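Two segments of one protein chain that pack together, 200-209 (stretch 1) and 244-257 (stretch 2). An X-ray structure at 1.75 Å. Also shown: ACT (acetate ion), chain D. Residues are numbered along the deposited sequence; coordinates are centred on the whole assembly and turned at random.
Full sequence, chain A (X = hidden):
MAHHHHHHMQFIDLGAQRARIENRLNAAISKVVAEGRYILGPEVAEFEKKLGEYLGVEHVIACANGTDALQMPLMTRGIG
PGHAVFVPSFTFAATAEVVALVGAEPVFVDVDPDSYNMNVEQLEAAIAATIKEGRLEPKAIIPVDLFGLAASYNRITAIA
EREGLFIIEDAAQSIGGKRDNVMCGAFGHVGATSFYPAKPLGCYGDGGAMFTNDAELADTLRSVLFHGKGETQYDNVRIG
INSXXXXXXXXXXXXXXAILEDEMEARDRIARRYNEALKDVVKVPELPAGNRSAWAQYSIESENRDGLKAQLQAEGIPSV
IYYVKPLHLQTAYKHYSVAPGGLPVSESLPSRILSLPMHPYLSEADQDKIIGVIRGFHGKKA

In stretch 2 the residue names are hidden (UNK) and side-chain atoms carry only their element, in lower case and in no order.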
# COMPACT_ATOMS: atom_id res chain seq x y z
N PRO A 200 16.20 -9.98 -3.11
CA PRO A 200 16.96 -11.00 -2.40
C PRO A 200 16.22 -11.60 -1.21
O PRO A 200 16.21 -12.80 -1.06
CB PRO A 200 18.19 -10.21 -1.95
CG PRO A 200 18.40 -9.21 -3.08
CD PRO A 200 17.01 -8.79 -3.41
N LEU A 201 15.49 -10.77 -0.46
CA LEU A 201 14.52 -11.28 0.50
C LEU A 201 13.18 -10.82 -0.01
O LEU A 201 12.96 -9.62 -0.07
CB LEU A 201 14.79 -10.75 1.91
CG LEU A 201 13.80 -11.22 2.98
CD1 LEU A 201 13.71 -12.72 2.98
CD2 LEU A 201 14.15 -10.62 4.33
N GLY A 202 12.34 -11.75 -0.45
CA GLY A 202 11.06 -11.44 -1.08
C GLY A 202 9.91 -12.26 -0.58
O GLY A 202 10.08 -13.41 -0.14
N CYS A 203 8.72 -11.68 -0.64
CA CYS A 203 7.51 -12.36 -0.32
C CYS A 203 6.72 -12.78 -1.58
O CYS A 203 7.27 -12.79 -2.67
CB CYS A 203 6.67 -11.59 0.67
SG CYS A 203 5.76 -10.17 0.06
N TYR A 204 5.47 -13.18 -1.41
CA TYR A 204 4.62 -13.64 -2.51
C TYR A 204 3.46 -12.65 -2.74
O TYR A 204 2.34 -13.04 -2.89
CB TYR A 204 4.13 -15.06 -2.21
CG TYR A 204 5.16 -16.19 -2.31
CD1 TYR A 204 6.40 -16.00 -2.90
CD2 TYR A 204 4.86 -17.48 -1.84
CE1 TYR A 204 7.31 -17.03 -3.03
CE2 TYR A 204 5.76 -18.52 -1.98
CZ TYR A 204 6.99 -18.29 -2.54
OH TYR A 204 7.87 -19.34 -2.72
N GLY A 205 3.81 -11.38 -2.82
CA GLY A 205 2.91 -10.27 -2.98
C GLY A 205 3.76 -9.01 -2.78
O GLY A 205 4.98 -9.07 -2.87
N ASP A 206 3.13 -7.88 -2.56
CA ASP A 206 3.85 -6.68 -2.13
C ASP A 206 4.10 -6.70 -0.61
O ASP A 206 3.25 -7.15 0.15
CB ASP A 206 3.12 -5.40 -2.53
CG ASP A 206 3.36 -4.99 -4.00
OD1 ASP A 206 4.55 -4.82 -4.42
OD2 ASP A 206 2.38 -4.93 -4.78
N GLY A 207 5.27 -6.21 -0.20
CA GLY A 207 5.59 -6.05 1.22
C GLY A 207 6.81 -5.16 1.33
O GLY A 207 7.54 -4.99 0.37
N GLY A 208 7.08 -4.70 2.53
CA GLY A 208 8.21 -3.82 2.81
C GLY A 208 8.52 -3.73 4.28
O GLY A 208 7.81 -4.30 5.10
N ALA A 209 9.60 -3.03 4.64
CA ALA A 209 9.83 -2.74 6.04
C ALA A 209 10.74 -1.53 6.19
O ALA A 209 11.47 -1.13 5.24
CB ALA A 209 10.48 -3.92 6.73
N UNK A 244 0.56 -1.86 5.90
CA UNK A 244 0.82 -3.04 6.74
C UNK A 244 1.35 -4.17 5.89
O UNK A 244 0.95 -4.36 4.73
c UNK A 244 -0.98 -2.43 8.44
c UNK A 244 -0.46 -3.47 7.46
n UNK A 244 -3.42 -2.78 8.18
c UNK A 244 -4.64 -2.33 8.46
n UNK A 244 -5.57 -2.41 7.55
n UNK A 244 -4.93 -1.85 9.67
c UNK A 244 -2.30 -2.83 9.10
N UNK A 245 2.27 -4.95 6.47
CA UNK A 245 2.63 -6.26 5.91
C UNK A 245 1.60 -7.30 6.31
O UNK A 245 1.34 -7.49 7.52
c UNK A 245 5.83 -8.38 6.76
c UNK A 245 4.59 -8.01 5.93
c UNK A 245 3.98 -6.68 6.43
c UNK A 245 4.96 -7.87 4.50
N UNK A 246 1.01 -7.97 5.31
CA UNK A 246 -0.05 -8.95 5.60
C UNK A 246 0.55 -10.11 6.42
O UNK A 246 1.70 -10.52 6.18
o UNK A 246 -1.87 -7.54 3.85
c UNK A 246 -0.62 -9.59 4.34
c UNK A 246 -1.36 -8.65 3.43
o UNK A 246 -1.47 -9.06 2.21
N UNK A 247 -0.22 -10.66 7.34
CA UNK A 247 0.21 -11.81 8.13
C UNK A 247 0.66 -12.95 7.21
O UNK A 247 1.67 -13.59 7.43
c UNK A 247 -0.93 -12.34 9.00
o UNK A 247 -1.48 -11.25 9.77
c UNK A 247 -0.42 -13.40 9.96
N UNK A 248 -0.13 -13.17 6.16
CA UNK A 248 0.21 -14.25 5.23
C UNK A 248 1.56 -14.02 4.56
O UNK A 248 2.32 -14.98 4.35
c UNK A 248 -0.95 -14.45 4.22
c UNK A 248 -0.88 -15.82 3.58
c UNK A 248 -1.01 -13.34 3.18
c UNK A 248 -2.08 -16.16 2.75
N UNK A 249 1.92 -12.77 4.28
CA UNK A 249 3.23 -12.51 3.69
C UNK A 249 4.34 -12.57 4.74
O UNK A 249 5.47 -13.03 4.44
o UNK A 249 3.61 -12.68 0.60
c UNK A 249 2.49 -12.16 0.78
c UNK A 249 3.23 -11.14 2.97
n UNK A 249 1.42 -12.46 0.05
c UNK A 249 2.30 -11.06 1.80
N UNK A 250 4.07 -12.15 5.96
CA UNK A 250 5.08 -12.34 7.05
C UNK A 250 5.43 -13.84 7.25
O UNK A 250 6.59 -14.20 7.50
c UNK A 250 4.63 -11.71 8.33
N UNK A 251 4.42 -14.69 7.08
CA UNK A 251 4.60 -16.14 7.27
C UNK A 251 5.51 -16.69 6.18
O UNK A 251 6.44 -17.48 6.45
c UNK A 251 3.26 -16.80 7.24
N UNK A 252 5.28 -16.25 4.94
CA UNK A 252 6.22 -16.55 3.84
C UNK A 252 7.65 -16.09 4.16
O UNK A 252 8.64 -16.85 4.03
c UNK A 252 5.69 -15.96 2.51
c UNK A 252 6.76 -16.03 1.43
c UNK A 252 4.46 -16.73 2.07
N UNK A 253 7.76 -14.83 4.59
CA UNK A 253 9.06 -14.20 4.86
C UNK A 253 9.87 -14.88 5.97
O UNK A 253 11.10 -14.98 5.90
c UNK A 253 7.94 -10.58 4.12
c UNK A 253 8.86 -12.70 5.13
c UNK A 253 8.61 -11.90 3.85
c UNK A 253 9.84 -11.68 3.03
N UNK A 254 9.15 -15.41 6.95
CA UNK A 254 9.82 -16.16 8.02
C UNK A 254 10.57 -17.34 7.43
O UNK A 254 11.70 -17.61 7.79
c UNK A 254 9.53 -15.14 11.01
c UNK A 254 8.83 -16.59 9.07
c UNK A 254 7.16 -15.90 10.82
c UNK A 254 8.40 -15.48 10.05
N UNK A 255 9.95 -18.04 6.48
CA UNK A 255 10.63 -19.16 5.84
C UNK A 255 11.74 -18.70 4.87
O UNK A 255 12.81 -19.31 4.86
o UNK A 255 10.18 -22.10 7.04
o UNK A 255 8.33 -21.68 8.10
c UNK A 255 9.62 -20.02 5.12
c UNK A 255 9.06 -21.54 7.11
c UNK A 255 8.55 -20.63 5.99
N UNK A 256 11.53 -17.61 4.15
CA UNK A 256 12.59 -17.05 3.30
C UNK A 256 13.82 -16.65 4.15
O UNK A 256 14.97 -16.91 3.80
n UNK A 256 10.79 -15.78 -1.47
c UNK A 256 10.89 -16.04 1.62
c UNK A 256 10.28 -16.91 -0.67
c UNK A 256 11.11 -17.15 0.58
c UNK A 256 12.10 -15.85 2.51
N UNK A 257 13.54 -16.03 5.30
CA UNK A 257 14.59 -15.47 6.14
C UNK A 257 15.47 -16.60 6.66
O UNK A 257 16.71 -16.47 6.71
c UNK A 257 15.05 -14.06 8.26
c UNK A 257 14.35 -13.37 9.41
c UNK A 257 16.01 -13.09 7.49
c UNK A 257 14.01 -14.59 7.27
C ACT D . -8.46 -0.70 8.77
O ACT D . -7.72 -0.77 9.79
OXT ACT D . -7.99 -0.58 7.63
CH3 ACT D . -9.95 -0.78 8.91
O HOH W 1 13.45 -14.58 -0.46
O HOH W 2 9.47 -14.30 -3.47
O HOH W 3 1.88 -7.64 2.60

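Position 244 has four carbons and three nitrogens. Three carbons run to a nitrogen, then to a carbon carrying two more nitrogens. This is a guanidinium, so the residue is Arg-244. It does not touch stretch 1. Its NH1 and NH2 bind acetate O and OXT, each at 3.0 Å.

Position 245 has four carbons, forked at the second. One tip lies 3.8 Å from Gly-207 CA. The residue is Leu-245. A side chain on Gly-207 would run into its CD1, so the bare glycine leaves room for it.

Position 246 has two carbons, the second carrying two oxygens. That is a carboxylate one carbon from CA, hence Asp-246. It sits at the N-cap position but makes no capping bond with its side chain. Its backbone N donates to water 3 at 2.9 Å, and the same water donates to Asp-206 O at 2.8 Å.

Position 247 has one carbon carrying an oxygen and a carbon. This is Thr-247, the first helical residue, out of reach of stretch 1.

Position 248 has four carbons, forked at the first, with one arm two carbons long. This is Ile-248, also without contact.

Position 249 has three carbons, the third carrying one oxygen and one nitrogen. The oxygen lies 2.8 Å from Tyr-204 N, which can only donate. The residue is Gln-249. Its OE1 accepts from that N, and its NE2 returns a weak bond to Tyr-204 O at 3.1 Å. The amide thus pairs with both backbone polar groups of one residue.

Positions 250 and 251 each have a single carbon. They are Ala-250 and Ala-251, and neither touches stretch 1.

Position 252 has one carbon carrying two others. One tip sits over the face of the Tyr-204 ring. The residue is Val-252, with CG1 in a CH-pi contact 4.1 Å from the ring centroid.

Position 253 has four carbons, forked at the second. The fork is 3.7 Å from Cys-203 CB. This is Leu-253. Its CD2 also lies 4.0 Å from Leu-201 CG.

Position 254 has the same four-carbon fork but points away from stretch 1. It is Leu-254, partly exposed.

Position 255 has three carbons, the third carrying two oxygens. This is Glu-255, which touches a crystal neighbour instead.

Position 256 has four carbons in a row ending in nitrogen. That nitrogen is 2.8 Å from Gly-202 O. The residue is Lys-256. Its NZ donates to that oxygen and to waters 1 and 2. Water 2 passes the link on to Cys-203 O.

Position 257 has four carbons, forked at the second. It is Leu-257, whose CD1 is 4.4 Å from Leu-201 CD2.

The contact joins a mostly extended loop to one side of a helix. Gln-249 and Lys-256 satisfy loop backbone groups that no strand partner in stretch 2 serves. Val-252 and Leu-253 fill the space between these polar anchors, against Tyr-204, Cys-203 and Leu-201. Together the stretches bury 587 Å².

Stretch 2 (244-257) RLDTIQAAVLLEKL
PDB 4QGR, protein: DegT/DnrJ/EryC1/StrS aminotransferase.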